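Local atomic coordinates of putative NADH Oxidase (Clostridium acetobutylicum, PDB entry 3E10), a protein that binds flavin mononucleotide and, as a member of the nitroreductase family, probably acts as an FMN-dependent oxidoreductase. Residues I74-D79 with P138-S143. Residues are numbered along the deposited sequence; the frame is centred on the assembly and turned at random.
Sequences IVLLAD and PFCVIS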
ATOM      1  N   ILE B  74     -15.689  -2.502  -4.436  1.00  7.47           N
ATOM      2  CA  ILE B  74     -15.475  -1.778  -3.175  1.00  8.31           C
ATOM      3  C   ILE B  74     -14.882  -0.419  -3.539  1.00  6.92           C
ATOM      4  O   ILE B  74     -13.793  -0.347  -4.122  1.00  7.82           O
ATOM      5  CB  ILE B  74     -14.545  -2.542  -2.194  1.00  8.06           C
ATOM      6  CG1 ILE B  74     -15.052  -3.979  -1.983  1.00  8.50           C
ATOM      7  CG2 ILE B  74     -14.441  -1.755  -0.847  1.00  8.25           C
ATOM      8  CD1 ILE B  74     -14.079  -4.899  -1.162  1.00 10.84           C
ATOM      9  N   VAL B  75     -15.628   0.644  -3.229  1.00  6.64           N
ATOM     10  CA  VAL B  75     -15.133   2.006  -3.422  1.00  5.80           C
ATOM     11  C   VAL B  75     -14.419   2.447  -2.140  1.00  5.97           C
ATOM     12  O   VAL B  75     -15.009   2.425  -1.075  1.00  7.61           O
ATOM     13  CB  VAL B  75     -16.262   2.984  -3.789  1.00  6.92           C
ATOM     14  CG1 VAL B  75     -15.710   4.401  -4.135  1.00  7.02           C
ATOM     15  CG2 VAL B  75     -17.114   2.456  -4.953  1.00  9.02           C
ATOM     16  N   LEU B  76     -13.154   2.854  -2.273  1.00  6.10           N
ATOM     17  CA  LEU B  76     -12.342   3.328  -1.157  1.00  6.90           C
ATOM     18  C   LEU B  76     -12.389   4.851  -1.183  1.00  5.24           C
ATOM     19  O   LEU B  76     -12.125   5.466  -2.204  1.00  6.31           O
ATOM     20  CB  LEU B  76     -10.888   2.852  -1.296  1.00  5.74           C
ATOM     21  CG  LEU B  76     -10.584   1.471  -0.711  1.00  7.00           C
ATOM     22  CD1 LEU B  76     -11.309   0.380  -1.448  1.00  8.93           C
ATOM     23  CD2 LEU B  76      -9.069   1.218  -0.709  1.00  7.23           C
ATOM     24  N   LEU B  77     -12.681   5.419  -0.010  1.00  6.05           N
ATOM     25  CA  LEU B  77     -12.828   6.835   0.188  1.00  6.43           C
ATOM     26  C   LEU B  77     -12.079   7.240   1.443  1.00  6.83           C
ATOM     27  O   LEU B  77     -11.895   6.411   2.319  1.00  6.60           O
ATOM     28  CB  LEU B  77     -14.316   7.177   0.377  1.00  9.09           C
ATOM     29  CG  LEU B  77     -15.394   6.560  -0.547  1.00 11.19           C
ATOM     30  CD1 LEU B  77     -16.777   6.676   0.156  1.00 17.23           C
ATOM     31  CD2 LEU B  77     -15.446   7.335  -1.781  1.00 12.46           C
ATOM     32  N   ALA B  78     -11.713   8.516   1.540  1.00  6.88           N
ATOM     33  CA  ALA B  78     -11.116   9.042   2.753  1.00  5.95           C
ATOM     34  C   ALA B  78     -11.905  10.237   3.236  1.00  6.95           C
ATOM     35  O   ALA B  78     -12.364  11.038   2.437  1.00  9.64           O
ATOM     36  CB  ALA B  78      -9.666   9.471   2.506  1.00  8.80           C
ATOM     37  N   ASP B  79     -12.038  10.372   4.542  1.00  7.43           N
ATOM     38  CA  ASP B  79     -12.774  11.484   5.143  1.00  7.05           C
ATOM     39  C   ASP B  79     -11.793  12.534   5.672  1.00  7.17           C
ATOM     40  O   ASP B  79     -10.977  12.249   6.553  1.00  8.63           O
ATOM     41  CB  ASP B  79     -13.599  10.948   6.297  1.00  8.03           C
ATOM     42  CG  ASP B  79     -14.474  11.999   6.947  1.00 10.65           C
ATOM     43  OD1 ASP B  79     -14.414  13.185   6.554  1.00  8.69           O
ATOM     44  OD2 ASP B  79     -15.219  11.628   7.878  1.00 12.18           O
ATOM     45  N   PRO B 138     -13.009  10.508  -2.945  1.00  7.05           N
ATOM     46  CA  PRO B 138     -12.770   9.233  -3.615  1.00  7.56           C
ATOM     47  C   PRO B 138     -11.294   8.908  -3.766  1.00  6.77           C
ATOM     48  O   PRO B 138     -10.494   9.783  -4.074  1.00  9.13           O
ATOM     49  CB  PRO B 138     -13.391   9.429  -4.986  1.00  9.36           C
ATOM     50  CG  PRO B 138     -14.329  10.587  -4.847  1.00 10.77           C
ATOM     51  CD  PRO B 138     -13.778  11.440  -3.797  1.00  7.09           C
ATOM     52  N   PHE B 139     -10.948   7.651  -3.517  1.00  6.22           N
ATOM     53  CA  PHE B 139      -9.575   7.188  -3.662  1.00  5.97           C
ATOM     54  C   PHE B 139      -9.387   6.224  -4.843  1.00  4.63           C
ATOM     55  O   PHE B 139      -8.603   6.476  -5.758  1.00  5.67           O
ATOM     56  CB  PHE B 139      -9.040   6.563  -2.373  1.00  5.12           C
ATOM     57  CG  PHE B 139      -7.632   6.047  -2.535  1.00  5.65           C
ATOM     58  CD1 PHE B 139      -6.576   6.921  -2.668  1.00  6.98           C
ATOM     59  CD2 PHE B 139      -7.368   4.689  -2.664  1.00  7.23           C
ATOM     60  CE1 PHE B 139      -5.287   6.459  -2.842  1.00  5.48           C
ATOM     61  CE2 PHE B 139      -6.061   4.226  -2.867  1.00  7.00           C
ATOM     62  CZ  PHE B 139      -5.035   5.094  -2.952  1.00  6.33           C
ATOM     63  N   CYS B 140     -10.123   5.116  -4.831  1.00  4.93           N
ATOM     64  CA  CYS B 140     -10.038   4.135  -5.897  1.00  5.17           C
ATOM     65  C   CYS B 140     -11.268   3.247  -5.829  1.00  5.71           C
ATOM     66  O   CYS B 140     -12.056   3.329  -4.875  1.00  7.63           O
ATOM     67  CB  CYS B 140      -8.756   3.291  -5.811  1.00  5.50           C
ATOM     68  SG  CYS B 140      -8.759   1.977  -4.562  1.00  7.36           S
ATOM     69  N   VAL B 141     -11.417   2.403  -6.832  1.00  5.96           N
ATOM     70  CA  VAL B 141     -12.398   1.313  -6.793  1.00  5.77           C
ATOM     71  C   VAL B 141     -11.629   0.020  -6.965  1.00  6.79           C
ATOM     72  O   VAL B 141     -10.696  -0.041  -7.755  1.00  7.96           O
ATOM     73  CB  VAL B 141     -13.452   1.448  -7.895  1.00  7.08           C
ATOM     74  CG1 VAL B 141     -14.434   0.271  -7.854  1.00  8.19           C
ATOM     75  CG2 VAL B 141     -14.181   2.803  -7.837  1.00  8.12           C
ATOM     76  N   ILE B 142     -12.017  -1.019  -6.203  1.00  6.55           N
ATOM     77  CA  ILE B 142     -11.469  -2.368  -6.391  1.00  7.10           C
ATOM     78  C   ILE B 142     -12.600  -3.278  -6.888  1.00  7.17           C
ATOM     79  O   ILE B 142     -13.632  -3.396  -6.230  1.00  7.55           O
ATOM     80  CB  ILE B 142     -10.820  -2.894  -5.111  1.00  8.09           C
ATOM     81  CG1 ILE B 142      -9.622  -1.997  -4.704  1.00  7.52           C
ATOM     82  CG2 ILE B 142     -10.314  -4.348  -5.312  1.00  9.06           C
ATOM     83  CD1 ILE B 142      -9.041  -2.281  -3.397  1.00  8.71           C
ATOM     84  N   SER B 143     -12.426  -3.835  -8.079  1.00  6.58           N
ATOM     85  CA  SER B 143     -13.386  -4.812  -8.580  1.00  7.32           C
ATOM     86  C   SER B 143     -12.888  -6.179  -8.123  1.00  7.78           C
ATOM     87  O   SER B 143     -11.678  -6.421  -8.091  1.00  8.28           O
ATOM     88  CB  SER B 143     -13.554  -4.753 -10.092  1.00 10.61           C
ATOM     89  OG  SER B 143     -12.347  -4.937 -10.726  1.00 11.13           O
TER
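Phe139 and Cys140 both stand opposite Leu76, making a classic beta bulge in an otherwise regular antiparallel strand pair. The carbonyl oxygen of Leu76 accepts two N-H groups there: Phe139 N at 2.8 Å, and Cys140 N more weakly, 3.3 Å from the same Leu76 O. Phe139 supplies the extra residue, with a helix-like psi of -58° that brings the two successive amides round to one acceptor. Past the bulge the ladder is regular. Leu76 N donates to Cys140 O, and Ile74 and Ile142 form a hydrogen-bonded pair with both bonds nearly straight.

Leu76 carries most of the side-chain packing on its face of the sheet. Leu76 CD2 meets Cys140 SG at 3.9 Å, while Leu76 CD1 touches Ile142 CD1 at 4.0 Å. The thiol sits between its own backbone N and carbonyl carbon (chi1 77°), where SG also lies close to Leu76 CB. Leu76 CB lies at the edge of the Phe139 ring, near its plane, 4.2 Å from Phe139 CD2. On the opposite face, Val75 CG2 meets Val141 CG2 at 4.1 Å, and the end of Leu77 turns toward Pro138, its CD2 3.8 Å from Pro138 CA.

The two strands are the central pair of the antiparallel sheet in this nitroreductase-type fold: 43-48 flanks 72-79, and 110-115 flanks 136-145. Helix 89-106 packs on the Leu76 face through Met93, which also touches Phe139; the Phe139 side chain lies about 6 Å from a bound FMN, and Phe139 also packs on Gln91 of the second subunit. Helix 120-129 covers Pro138 and Val141 on the other face, Leu126 touching both.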